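Local coordinates for protein putative O-GlcNAcase nagJ (Clostridium perfringens, PDB 6PV5) that probably acts as a hexosaminidase of glycoside hydrolase family 84, this chain holding the N-terminal, catalytic and helical post-catalytic parts of a longer protein, at residues M188-E193 and M217-Y222; K257-F262 and V296-I301; M399-N404 and S432-N437; E204-I209 and K247-T252. One frame throughout, in Å; residues are numbered along the deposited sequence.

Interaction 1: residues M188-E193 and M217-Y222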
loop_
_atom_site.group_PDB
_atom_site.type_symbol
_atom_site.label_atom_id
_atom_site.label_comp_id
_atom_site.label_asym_id
_atom_site.label_seq_id
_atom_site.Cartn_x
_atom_site.Cartn_y
_atom_site.Cartn_z
ATOM N N MET A 188 6.065 9.950 -5.676
ATOM C CA MET A 188 6.214 9.399 -4.342
ATOM C C MET A 188 5.115 8.365 -4.093
ATOM O O MET A 188 3.923 8.670 -4.203
ATOM C CB MET A 188 6.185 10.470 -3.256
ATOM C CG MET A 188 6.814 9.956 -1.986
ATOM S SD MET A 188 6.390 10.863 -0.500
ATOM C CE MET A 188 7.788 10.395 0.516
ATOM N N ARG A 189 5.565 7.137 -3.800
ATOM C CA ARG A 189 4.727 5.974 -3.536
ATOM C C ARG A 189 5.170 5.387 -2.200
ATOM O O ARG A 189 6.191 4.722 -2.143
ATOM C CB ARG A 189 4.879 4.950 -4.661
ATOM C CG ARG A 189 4.556 5.503 -6.040
ATOM C CD ARG A 189 5.045 4.659 -7.208
ATOM N NE ARG A 189 6.433 4.238 -7.019
ATOM C CZ ARG A 189 7.506 4.991 -7.273
ATOM N NH1 ARG A 189 7.368 6.234 -7.720
ATOM N NH2 ARG A 189 8.716 4.492 -7.072
ATOM N N ALA A 190 4.436 5.705 -1.123
ATOM C CA ALA A 190 4.957 5.520 0.219
ATOM C C ALA A 190 3.988 4.686 1.057
ATOM O O ALA A 190 2.810 4.519 0.726
ATOM C CB ALA A 190 5.142 6.868 0.872
ATOM N N VAL A 191 4.514 4.210 2.184
ATOM C CA VAL A 191 3.718 3.724 3.292
ATOM C C VAL A 191 4.103 4.584 4.482
ATOM O O VAL A 191 5.285 4.851 4.664
ATOM C CB VAL A 191 3.991 2.224 3.533
ATOM C CG1 VAL A 191 3.279 1.668 4.760
ATOM C CG2 VAL A 191 3.669 1.397 2.301
ATOM N N VAL A 192 3.107 5.046 5.255
ATOM C CA VAL A 192 3.372 5.749 6.503
ATOM C C VAL A 192 2.995 4.816 7.650
ATOM O O VAL A 192 1.935 4.206 7.623
ATOM C CB VAL A 192 2.636 7.105 6.613
ATOM C CG1 VAL A 192 1.115 6.976 6.413
ATOM C CG2 VAL A 192 2.976 7.825 7.928
ATOM N N GLU A 193 3.870 4.699 8.650
ATOM C CA GLU A 193 3.471 4.099 9.912
ATOM C C GLU A 193 2.645 5.101 10.715
ATOM O O GLU A 193 3.126 5.696 11.673
ATOM C CB GLU A 193 4.692 3.571 10.671
ATOM C CG GLU A 193 4.313 2.630 11.808
ATOM C CD GLU A 193 5.411 1.813 12.484
ATOM O OE1 GLU A 193 5.256 1.528 13.673
ATOM O OE2 GLU A 193 6.393 1.438 11.814
ATOM N N MET A 217 7.803 0.622 -4.419
ATOM C CA MET A 217 7.413 1.731 -3.562
ATOM C C MET A 217 8.681 2.369 -3.012
ATOM O O MET A 217 9.545 1.671 -2.505
ATOM C CB MET A 217 6.555 1.276 -2.381
ATOM C CG MET A 217 5.368 0.415 -2.796
ATOM S SD MET A 217 4.184 0.193 -1.425
ATOM C CE MET A 217 3.334 1.772 -1.465
ATOM N N ASN A 218 8.742 3.705 -3.038
ATOM C CA ASN A 218 10.022 4.386 -2.951
ATOM C C ASN A 218 10.128 5.174 -1.656
ATOM O O ASN A 218 11.070 5.933 -1.505
ATOM C CB ASN A 218 10.287 5.259 -4.189
ATOM C CG ASN A 218 9.337 6.433 -4.357
ATOM O OD1 ASN A 218 8.408 6.626 -3.568
ATOM N ND2 ASN A 218 9.570 7.246 -5.378
ATOM N N ALA A 219 9.171 5.027 -0.726
ATOM C CA ALA A 219 9.340 5.745 0.526
ATOM C C ALA A 219 8.658 5.044 1.697
ATOM O O ALA A 219 7.600 4.441 1.556
ATOM C CB ALA A 219 8.829 7.162 0.391
ATOM N N TYR A 220 9.255 5.220 2.872
ATOM C CA TYR A 220 8.678 4.797 4.128
ATOM C C TYR A 220 8.693 5.976 5.082
ATOM O O TYR A 220 9.757 6.474 5.437
ATOM C CB TYR A 220 9.464 3.598 4.675
ATOM C CG TYR A 220 9.208 3.268 6.122
ATOM C CD1 TYR A 220 7.942 2.897 6.559
ATOM C CD2 TYR A 220 10.232 3.313 7.056
ATOM C CE1 TYR A 220 7.699 2.610 7.891
ATOM C CE2 TYR A 220 10.009 3.010 8.391
ATOM C CZ TYR A 220 8.739 2.653 8.809
ATOM O OH TYR A 220 8.507 2.347 10.122
ATOM N N ILE A 221 7.504 6.412 5.510
ATOM C CA ILE A 221 7.421 7.533 6.427
ATOM C C ILE A 221 7.390 7.021 7.859
ATOM O O ILE A 221 6.404 6.451 8.336
ATOM C CB ILE A 221 6.256 8.490 6.082
ATOM C CG1 ILE A 221 6.315 8.938 4.620
ATOM C CG2 ILE A 221 6.252 9.679 7.025
ATOM C CD1 ILE A 221 5.172 9.832 4.211
ATOM N N TYR A 222 8.503 7.247 8.554
ATOM C CA TYR A 222 8.655 6.831 9.934
ATOM C C TYR A 222 7.947 7.819 10.850
ATOM O O TYR A 222 8.491 8.866 11.214
ATOM C CB TYR A 222 10.138 6.632 10.246
ATOM C CG TYR A 222 10.420 6.121 11.632
ATOM C CD1 TYR A 222 10.365 4.762 11.920
ATOM C CD2 TYR A 222 10.748 6.993 12.658
ATOM C CE1 TYR A 222 10.620 4.287 13.200
ATOM C CE2 TYR A 222 11.008 6.531 13.940
ATOM C CZ TYR A 222 10.969 5.172 14.205
ATOM O OH TYR A 222 11.218 4.723 15.475
#
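The guanidinium of Arg189 has the amide of Asn218 over one face, the two planes 44° apart, while the edge of the Tyr220 ring carries the carboxylate of Glu193. Donor lies near donor at the first pair; Glu130 forms a salt bridge with Arg189 NH1 and accepts from Asn218 ND2, and NH1 also donates to Phe186 O. The other end of the amide extends the ladder, Arg189 N giving a nearly straight bond of 2.9 Å to Asn218 OD1; CG of Asn218 lies between its own backbone N and carbonyl carbon (chi1 65°), which brings OD1 to the N-H of Arg189. Tyr220 OH donates to Glu193 OE2 at 2.9 Å on the anti side of the carboxylate, and OE2 also meets Arg205 in a salt bridge. Between these polar ends Val191 N bonds Ala219 O, Ile221 N bonds Val191 O (2.8 Å) and Glu193 N bonds Ile221 O. Small Ala190 and Ala219 share one face with Val192 and Ile221, whose branches suit the barrel interior; on the face of Val191, its CG2 meets Met217 CE at 3.8 Å, beneath helix 446-457. Parallel neighbours joined through helix 202-214 make this the first beta-alpha-beta unit of a TIM barrel.

Interaction 2: residues K257-F262 and V296-I301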
loop_
_atom_site.group_PDB
_atom_site.type_symbol
_atom_site.label_atom_id
_atom_site.label_comp_id
_atom_site.label_asym_id
_atom_site.label_seq_id
_atom_site.Cartn_x
_atom_site.Cartn_y
_atom_site.Cartn_z
ATOM N N LYS A 257 16.229 1.323 -2.245
ATOM C CA LYS A 257 15.782 2.472 -3.013
ATOM C C LYS A 257 14.493 2.993 -2.401
ATOM O O LYS A 257 13.592 3.433 -3.108
ATOM C CB LYS A 257 15.629 2.137 -4.500
ATOM C CG LYS A 257 16.927 1.780 -5.220
ATOM C CD LYS A 257 18.032 2.809 -5.058
ATOM C CE LYS A 257 19.177 2.607 -6.028
ATOM N NZ LYS A 257 20.332 3.463 -5.672
ATOM N N VAL A 258 14.437 2.951 -1.071
ATOM C CA VAL A 258 13.288 3.435 -0.334
ATOM C C VAL A 258 13.750 4.616 0.497
ATOM O O VAL A 258 14.618 4.454 1.344
ATOM C CB VAL A 258 12.679 2.340 0.570
ATOM C CG1 VAL A 258 11.628 2.907 1.500
ATOM C CG2 VAL A 258 12.127 1.167 -0.227
ATOM N N ASP A 259 13.151 5.788 0.260
ATOM C CA ASP A 259 13.441 6.951 1.084
ATOM C C ASP A 259 12.918 6.735 2.494
ATOM O O ASP A 259 11.711 6.588 2.702
ATOM C CB ASP A 259 12.826 8.247 0.539
ATOM C CG ASP A 259 13.470 8.695 -0.755
ATOM O OD1 ASP A 259 14.712 8.575 -0.857
ATOM O OD2 ASP A 259 12.731 9.155 -1.647
ATOM N N PHE A 260 13.850 6.741 3.452
ATOM C CA PHE A 260 13.479 6.795 4.844
ATOM C C PHE A 260 13.145 8.243 5.161
ATOM O O PHE A 260 14.033 9.098 5.170
ATOM C CB PHE A 260 14.609 6.280 5.743
ATOM C CG PHE A 260 14.217 6.146 7.189
ATOM C CD1 PHE A 260 14.290 7.220 8.051
ATOM C CD2 PHE A 260 13.798 4.929 7.697
ATOM C CE1 PHE A 260 13.940 7.085 9.384
ATOM C CE2 PHE A 260 13.432 4.794 9.025
ATOM C CZ PHE A 260 13.521 5.866 9.875
ATOM N N VAL A 261 11.860 8.496 5.426
ATOM C CA VAL A 261 11.388 9.831 5.757
ATOM C C VAL A 261 11.175 9.910 7.263
ATOM O O VAL A 261 10.358 9.177 7.818
ATOM C CB VAL A 261 10.103 10.187 4.975
ATOM C CG1 VAL A 261 9.660 11.614 5.248
ATOM C CG2 VAL A 261 10.265 9.952 3.479
ATOM N N PHE A 262 11.893 10.812 7.929
ATOM C CA PHE A 262 11.676 10.983 9.354
ATOM C C PHE A 262 10.668 12.097 9.603
ATOM O O PHE A 262 10.872 13.235 9.165
ATOM C CB PHE A 262 12.988 11.282 10.088
ATOM C CG PHE A 262 12.828 11.231 11.586
ATOM C CD1 PHE A 262 13.110 10.064 12.289
ATOM C CD2 PHE A 262 12.327 12.310 12.282
ATOM C CE1 PHE A 262 12.934 9.992 13.661
ATOM C CE2 PHE A 262 12.172 12.244 13.662
ATOM C CZ PHE A 262 12.460 11.080 14.348
ATOM N N VAL A 296 19.588 10.142 7.522
ATOM C CA VAL A 296 18.286 10.622 7.058
ATOM C C VAL A 296 18.458 11.751 6.036
ATOM O O VAL A 296 19.027 12.797 6.344
ATOM C CB VAL A 296 17.374 11.061 8.216
ATOM C CG1 VAL A 296 15.985 11.431 7.717
ATOM C CG2 VAL A 296 17.278 10.006 9.308
ATOM N N ARG A 297 17.908 11.526 4.838
ATOM C CA ARG A 297 17.879 12.473 3.737
ATOM C C ARG A 297 16.458 12.976 3.416
ATOM O O ARG A 297 16.305 13.789 2.504
ATOM C CB ARG A 297 18.479 11.804 2.492
ATOM C CG ARG A 297 19.953 11.422 2.612
ATOM C CD ARG A 297 20.875 12.629 2.735
ATOM N NE ARG A 297 22.288 12.293 2.871
ATOM C CZ ARG A 297 22.903 12.063 4.032
ATOM N NH1 ARG A 297 22.234 12.124 5.170
ATOM N NH2 ARG A 297 24.193 11.771 4.049
ATOM N N SER A 298 15.405 12.487 4.108
ATOM C CA SER A 298 14.044 12.974 3.881
ATOM C C SER A 298 13.359 13.275 5.205
ATOM O O SER A 298 13.427 12.471 6.132
ATOM C CB SER A 298 13.208 12.010 3.098
ATOM O OG SER A 298 13.646 11.884 1.748
ATOM N N PHE A 299 12.674 14.424 5.269
ATOM C CA PHE A 299 12.092 14.906 6.506
ATOM C C PHE A 299 10.645 15.340 6.268
ATOM O O PHE A 299 10.261 15.728 5.162
ATOM C CB PHE A 299 12.881 16.096 7.058
ATOM C CG PHE A 299 14.340 15.812 7.315
ATOM C CD1 PHE A 299 15.243 15.701 6.269
ATOM C CD2 PHE A 299 14.801 15.628 8.607
ATOM C CE1 PHE A 299 16.580 15.419 6.508
ATOM C CE2 PHE A 299 16.136 15.340 8.843
ATOM C CZ PHE A 299 17.019 15.234 7.796
ATOM N N ALA A 300 9.859 15.299 7.345
ATOM C CA ALA A 300 8.491 15.777 7.301
ATOM C C ALA A 300 8.224 16.445 8.629
ATOM O O ALA A 300 8.687 15.966 9.660
ATOM C CB ALA A 300 7.533 14.624 7.052
ATOM N N ILE A 301 7.534 17.582 8.577
ATOM C CA ILE A 301 7.055 18.206 9.794
ATOM C C ILE A 301 5.530 18.205 9.726
ATOM O O ILE A 301 4.949 18.737 8.779
ATOM C CB ILE A 301 7.623 19.632 9.959
ATOM C CG1 ILE A 301 9.147 19.675 9.820
ATOM C CG2 ILE A 301 7.154 20.233 11.274
ATOM C CD1 ILE A 301 9.744 21.055 9.995
HETATM O O HOH W 1 15.484 9.857 1.523
HETATM O O HOH W 2 16.316 9.363 3.667
#
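Two backbone hydrogen bonds tie Phe262 to the strand beside it: its N donates to Ser298 O at 2.9 Å, and its O accepts from Ala300 N at 2.9 Å. Each donor sits about 30° from the plane of the carbonyl it meets, and CA-H groups of Val261 and Phe299 approach the same two oxygens.

Water takes over where the strands splay apart before this pairing. One molecule donates to Asp259 OD1 (2.8 Å) and lies 2.7 Å from Ser298 OG, joining a carboxylate and a hydroxyl too far apart to bond directly; OG stands beside its own backbone N (chi1 -68°), on the side facing Asp259. A second water donates to Phe260 O at 2.7 Å and accepts from Arg297 N, bridging the main chains.

Apolar contacts divide between the two faces. Val261 CG2 packs on Ser298 CB at 3.6 Å, and its CG1 touches Ala300 CB; serine and alanine are small enough to sit beside a branched valine. On the face bearing Phe262, Val296 CG1 touches Phe262 CB at 3.8 Å and lies over one face of the Phe299 ring, near its rim, with Leu291 of helix 274-294 covering all three side chains. Strand, covering helix and parallel strand form a beta-alpha-beta crossover of the TIM barrel.

Interaction 3: residues M399-N404 and S432-N437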
loop_
_atom_site.group_PDB
_atom_site.type_symbol
_atom_site.label_atom_id
_atom_site.label_comp_id
_atom_site.label_asym_id
_atom_site.label_seq_id
_atom_site.Cartn_x
_atom_site.Cartn_y
_atom_site.Cartn_z
ATOM N N MET A 399 -0.924 17.856 -4.861
ATOM C CA MET A 399 -1.035 17.440 -3.471
ATOM C C MET A 399 -0.452 16.030 -3.326
ATOM O O MET A 399 -0.211 15.359 -4.330
ATOM C CB MET A 399 -2.515 17.452 -3.076
ATOM C CG MET A 399 -3.105 18.861 -3.104
ATOM S SD MET A 399 -2.270 20.051 -2.017
ATOM C CE MET A 399 -2.730 19.508 -0.372
ATOM N N MET A 400 -0.254 15.583 -2.081
ATOM C CA MET A 400 0.047 14.178 -1.809
ATOM C C MET A 400 -1.117 13.532 -1.041
ATOM O O MET A 400 -1.610 14.090 -0.071
ATOM C CB MET A 400 1.344 14.074 -0.995
ATOM C CG MET A 400 2.536 14.583 -1.787
ATOM S SD MET A 400 4.129 13.807 -1.415
ATOM C CE MET A 400 4.984 14.074 -2.970
ATOM N N LEU A 401 -1.582 12.366 -1.490
ATOM C CA LEU A 401 -2.746 11.770 -0.851
ATOM C C LEU A 401 -2.312 10.801 0.259
ATOM O O LEU A 401 -1.645 9.809 -0.009
ATOM C CB LEU A 401 -3.606 11.081 -1.914
ATOM C CG LEU A 401 -4.818 10.304 -1.375
ATOM C CD1 LEU A 401 -5.820 11.204 -0.630
ATOM C CD2 LEU A 401 -5.511 9.537 -2.498
ATOM N N TRP A 402 -2.657 11.131 1.504
ATOM C CA TRP A 402 -2.500 10.232 2.624
ATOM C C TRP A 402 -3.758 9.357 2.675
ATOM O O TRP A 402 -4.852 9.826 2.979
ATOM C CB TRP A 402 -2.314 11.066 3.888
ATOM C CG TRP A 402 -2.301 10.292 5.170
ATOM C CD1 TRP A 402 -3.249 9.414 5.616
ATOM C CD2 TRP A 402 -1.314 10.377 6.214
ATOM N NE1 TRP A 402 -2.915 8.937 6.854
ATOM C CE2 TRP A 402 -1.736 9.510 7.252
ATOM C CE3 TRP A 402 -0.118 11.093 6.369
ATOM C CZ2 TRP A 402 -1.005 9.339 8.430
ATOM C CZ3 TRP A 402 0.588 10.939 7.546
ATOM C CH2 TRP A 402 0.148 10.079 8.558
ATOM N N TRP A 403 -3.606 8.099 2.273
ATOM C CA TRP A 403 -4.778 7.260 2.075
ATOM C C TRP A 403 -4.993 6.345 3.277
ATOM O O TRP A 403 -4.176 5.457 3.534
ATOM C CB TRP A 403 -4.658 6.483 0.770
ATOM C CG TRP A 403 -5.921 5.746 0.476
ATOM C CD1 TRP A 403 -6.060 4.399 0.302
ATOM C CD2 TRP A 403 -7.239 6.312 0.390
ATOM N NE1 TRP A 403 -7.373 4.098 0.073
ATOM C CE2 TRP A 403 -8.122 5.243 0.150
ATOM C CE3 TRP A 403 -7.753 7.610 0.514
ATOM C CZ2 TRP A 403 -9.499 5.428 0.023
ATOM C CZ3 TRP A 403 -9.112 7.797 0.367
ATOM C CH2 TRP A 403 -9.967 6.715 0.145
ATOM N N ASN A 404 -6.102 6.573 3.981
ATOM C CA ASN A 404 -6.386 5.893 5.241
ATOM C C ASN A 404 -7.058 4.534 4.998
ATOM O O ASN A 404 -8.197 4.290 5.404
ATOM C CB ASN A 404 -7.217 6.779 6.173
ATOM C CG ASN A 404 -6.342 7.700 6.999
ATOM O OD1 ASN A 404 -5.283 7.288 7.465
ATOM N ND2 ASN A 404 -6.751 8.948 7.154
ATOM N N SER A 432 0.759 14.189 -6.712
ATOM C CA SER A 432 2.116 13.751 -7.036
ATOM C C SER A 432 2.592 12.647 -6.090
ATOM O O SER A 432 3.643 12.037 -6.315
ATOM C CB SER A 432 3.069 14.924 -6.939
ATOM O OG SER A 432 3.022 15.475 -5.622
ATOM N N GLY A 433 1.866 12.452 -4.983
ATOM C CA GLY A 433 2.244 11.434 -4.012
ATOM C C GLY A 433 1.052 10.588 -3.563
ATOM O O GLY A 433 -0.040 11.109 -3.339
ATOM N N PHE A 434 1.294 9.284 -3.441
ATOM C CA PHE A 434 0.323 8.361 -2.881
ATOM C C PHE A 434 0.917 7.642 -1.660
ATOM O O PHE A 434 1.960 7.004 -1.746
ATOM C CB PHE A 434 -0.180 7.418 -3.973
ATOM C CG PHE A 434 -1.187 6.422 -3.459
ATOM C CD1 PHE A 434 -2.401 6.853 -2.944
ATOM C CD2 PHE A 434 -0.923 5.061 -3.491
ATOM C CE1 PHE A 434 -3.331 5.943 -2.462
ATOM C CE2 PHE A 434 -1.847 4.153 -2.987
ATOM C CZ PHE A 434 -3.048 4.595 -2.475
ATOM N N ILE A 435 0.257 7.787 -0.510
ATOM C CA ILE A 435 0.766 7.302 0.762
ATOM C C ILE A 435 -0.286 6.417 1.430
ATOM O O ILE A 435 -1.400 6.864 1.709
ATOM C CB ILE A 435 1.129 8.493 1.663
ATOM C CG1 ILE A 435 2.105 9.449 0.971
ATOM C CG2 ILE A 435 1.654 8.021 3.010
ATOM C CD1 ILE A 435 1.835 10.894 1.308
ATOM N N VAL A 436 0.086 5.159 1.683
ATOM C CA VAL A 436 -0.787 4.182 2.324
ATOM C C VAL A 436 -0.550 4.179 3.827
ATOM O O VAL A 436 0.591 4.100 4.273
ATOM C CB VAL A 436 -0.540 2.777 1.767
ATOM C CG1 VAL A 436 -1.362 1.734 2.526
ATOM C CG2 VAL A 436 -0.822 2.744 0.277
ATOM N N ASN A 437 -1.636 4.344 4.585
ATOM C CA ASN A 437 -1.619 4.177 6.026
ATOM C C ASN A 437 -2.133 2.766 6.337
ATOM O O ASN A 437 -3.288 2.447 6.058
ATOM C CB ASN A 437 -2.457 5.246 6.725
ATOM C CG ASN A 437 -2.188 5.342 8.214
ATOM O OD1 ASN A 437 -1.194 4.806 8.703
ATOM N ND2 ASN A 437 -3.071 5.996 8.947
#
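Asn404 OD1 accepts two side-chain donors at once, Asn437 ND2 from across the contact and Trp402 NE1 from two residues back in its own segment. Asn437 ND2 meets Asn404 OD1 at 3.0 Å in a nearly straight bond (173°), in the donor's amide plane and nearly along the C=O axis. Trp402 NE1 donates to Asn404 OD1 at 2.9 Å in a more bent bond, within its own ring plane but above that of the acceptor's carbonyl. Sharing the oxygen should restrain both Asn437 and the indole, whose edge Asn437 ND2 also meets. An indole offers one N-H donor and an amide both donor and acceptor, which is what this network uses. Further out, Asn404 ND2 donates to Val377 O, which helps to set the amide.

Beneath them the parallel strands are zipped by Leu401 N to Gly433 O (2.7 Å), Ile435 N to Leu401 O, Trp403 N to Ile435 O and Asn437 N to Trp403 O. Gly433 lets Met400 lie close, Met400 CG being 3.9 Å from Gly433 CA. On the other face Leu401 CD2 meets the edge of Phe434, whose CE1 touches Trp403 CB at 3.5 Å; Trp403 packs on Pro379 and Val383. The polar cluster sits at the C-terminal ends of these TIM-barrel strands, where such barrels carry their active site; the Trp402 side chain is about 8 Å from that of Asp305, the predicted proton donor.

Interaction 4: residues E204-I209 and K247-T252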
loop_
_atom_site.group_PDB
_atom_site.type_symbol
_atom_site.label_atom_id
_atom_site.label_comp_id
_atom_site.label_asym_id
_atom_site.label_seq_id
_atom_site.Cartn_x
_atom_site.Cartn_y
_atom_site.Cartn_z
ATOM N N GLU A 204 9.427 -6.395 11.663
ATOM C CA GLU A 204 8.323 -6.060 10.758
ATOM C C GLU A 204 8.723 -4.896 9.842
ATOM O O GLU A 204 8.587 -4.968 8.623
ATOM C CB GLU A 204 7.050 -5.791 11.564
ATOM C CG GLU A 204 6.501 -7.048 12.219
ATOM C CD GLU A 204 5.333 -6.866 13.168
ATOM O OE1 GLU A 204 5.294 -5.857 13.922
ATOM O OE2 GLU A 204 4.438 -7.739 13.145
ATOM N N ARG A 205 9.282 -3.843 10.436
ATOM C CA ARG A 205 9.726 -2.675 9.686
ATOM C C ARG A 205 10.694 -3.045 8.575
ATOM O O ARG A 205 10.476 -2.659 7.420
ATOM C CB ARG A 205 10.293 -1.646 10.649
ATOM C CG ARG A 205 9.189 -0.952 11.420
ATOM C CD ARG A 205 9.831 -0.066 12.444
ATOM N NE ARG A 205 8.762 0.621 13.122
ATOM C CZ ARG A 205 8.871 1.104 14.347
ATOM N NH1 ARG A 205 7.833 1.718 14.885
ATOM N NH2 ARG A 205 10.015 0.983 15.019
ATOM N N LEU A 206 11.704 -3.863 8.917
ATOM C CA LEU A 206 12.706 -4.271 7.950
ATOM C C LEU A 206 12.044 -5.119 6.882
ATOM O O LEU A 206 12.358 -5.018 5.692
ATOM C CB LEU A 206 13.807 -5.070 8.654
ATOM C CG LEU A 206 14.724 -4.261 9.572
ATOM C CD1 LEU A 206 15.650 -5.182 10.372
ATOM C CD2 LEU A 206 15.536 -3.250 8.773
ATOM N N ASP A 207 11.144 -5.993 7.344
ATOM C CA ASP A 207 10.418 -6.848 6.421
ATOM C C ASP A 207 9.581 -5.969 5.490
ATOM O O ASP A 207 9.578 -6.163 4.287
ATOM C CB ASP A 207 9.587 -7.867 7.204
ATOM C CG ASP A 207 8.698 -8.691 6.299
ATOM O OD1 ASP A 207 9.241 -9.457 5.490
ATOM O OD2 ASP A 207 7.472 -8.517 6.387
ATOM N N GLN A 208 8.899 -4.961 6.042
ATOM C CA GLN A 208 8.108 -4.062 5.201
ATOM C C GLN A 208 8.985 -3.342 4.164
ATOM O O GLN A 208 8.672 -3.325 2.968
ATOM C CB GLN A 208 7.301 -3.092 6.067
ATOM C CG GLN A 208 6.131 -3.770 6.759
ATOM C CD GLN A 208 4.857 -3.821 5.943
ATOM O OE1 GLN A 208 4.671 -3.065 4.981
ATOM N NE2 GLN A 208 3.965 -4.724 6.332
ATOM N N ILE A 209 10.107 -2.766 4.613
ATOM C CA ILE A 209 10.978 -2.019 3.712
ATOM C C ILE A 209 11.411 -2.868 2.520
ATOM O O ILE A 209 11.403 -2.387 1.388
ATOM C CB ILE A 209 12.174 -1.407 4.461
ATOM C CG1 ILE A 209 11.724 -0.265 5.372
ATOM C CG2 ILE A 209 13.242 -0.947 3.471
ATOM C CD1 ILE A 209 12.708 0.054 6.473
ATOM N N LYS A 247 19.838 2.978 12.291
ATOM C CA LYS A 247 20.769 2.885 11.170
ATOM C C LYS A 247 20.417 1.691 10.293
ATOM O O LYS A 247 20.507 1.740 9.060
ATOM C CB LYS A 247 22.219 2.736 11.658
ATOM N N GLU A 248 20.040 0.599 10.957
ATOM C CA GLU A 248 19.647 -0.605 10.250
ATOM C C GLU A 248 18.424 -0.300 9.372
ATOM O O GLU A 248 18.406 -0.638 8.188
ATOM C CB GLU A 248 19.475 -1.738 11.262
ATOM C CG GLU A 248 19.220 -3.080 10.608
ATOM C CD GLU A 248 19.080 -4.254 11.561
ATOM O OE1 GLU A 248 18.562 -4.054 12.694
ATOM O OE2 GLU A 248 19.486 -5.375 11.163
ATOM N N LEU A 249 17.435 0.403 9.934
ATOM C CA LEU A 249 16.285 0.855 9.153
ATOM C C LEU A 249 16.760 1.674 7.951
ATOM O O LEU A 249 16.452 1.325 6.805
ATOM C CB LEU A 249 15.333 1.668 10.038
ATOM C CG LEU A 249 14.473 0.864 11.015
ATOM C CD1 LEU A 249 13.607 1.775 11.873
ATOM C CD2 LEU A 249 13.604 -0.146 10.286
ATOM N N ILE A 250 17.568 2.716 8.224
ATOM C CA ILE A 250 17.998 3.643 7.180
ATOM C C ILE A 250 18.817 2.899 6.131
ATOM O O ILE A 250 18.539 2.998 4.931
ATOM C CB ILE A 250 18.719 4.862 7.789
ATOM C CG1 ILE A 250 17.814 5.569 8.799
ATOM C CG2 ILE A 250 19.198 5.819 6.708
ATOM C CD1 ILE A 250 18.554 6.413 9.827
ATOM N N LYS A 251 19.760 2.065 6.591
ATOM C CA LYS A 251 20.595 1.309 5.668
ATOM C C LYS A 251 19.737 0.361 4.829
ATOM O O LYS A 251 19.903 0.273 3.607
ATOM C CB LYS A 251 21.764 0.604 6.373
ATOM N N THR A 252 18.803 -0.343 5.479
ATOM C CA THR A 252 17.968 -1.270 4.724
ATOM C C THR A 252 17.130 -0.500 3.705
ATOM O O THR A 252 16.917 -0.974 2.588
ATOM C CB THR A 252 17.099 -2.148 5.637
ATOM O OG1 THR A 252 17.958 -2.791 6.574
ATOM C CG2 THR A 252 16.284 -3.186 4.896
#
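Helices 202-214 and 243-255 run nearly parallel through these segments, their local axes 8° apart and 9.9 Å from each other at closest, with Leu206 and Leu249 nearest in the backbone. Leu206 reaches across with both methyl groups. Leu206 CD1 rests against Glu248 CD at 3.7 Å. Leu206 CD2 lies 3.3 Å from Thr252 OG1 and 4.0 Å from Leu249 CD2; the side chains of Leu206 and Thr252 cross at about a right angle. That hydroxyl is spoken for within its helix: Thr252 OG1 donates to Glu248 O at 2.7 Å, approaching from the opposite face of the carbonyl to Thr252 N, which bonds the same oxygen. With OG1 beside its backbone N (chi1 -54°), threonine turns its hydroxyl back to the preceding turn and presents CG2 to Ile209 CG2, 4.0 Å away.

Deeper, Leu249 CD2 inserts between Arg205 CB (3.7 Å) and Ile209 CD1 (3.9 Å), so the aliphatic base of the arginine serves as part of the apolar surface, its extended chain ending at Glu193. Beneath the pair, Ile209 rests on Tyr220 and Leu249 on Tyr222 and Phe260 of the barrel strands. With no polar bond between the two segments, and Thr252 OG1 and Arg205 engaged otherwise, the contact probably depends on dispersion and the burial of leucine and isoleucine, while Glu248 lies at the exposed margin.

How the interactions relate
The four contacts belong to one TIM barrel. Segment 217-222 joins interaction 1 to interaction 2 through Asn218 O to Asp259 N (2.7 Å) and Tyr222 N to Val261 O (2.8 Å). On its other flank interaction 1 meets interaction 3, where Met188 O lies 2.8 Å from Phe434 N and the last strand closes the barrel against the first. Interaction 4 belongs to the outer helical layer over this wall: Arg205 NE is 2.8 Å from Glu193 OE2, and Leu249 CB packs on Phe260 CE2 at 3.8 Å. Interactions 1 and 3 approach the predicted proton donor Asp305, about 11 Å from the Val192 side chain, whereas interactions 2 and 4 lie away from it.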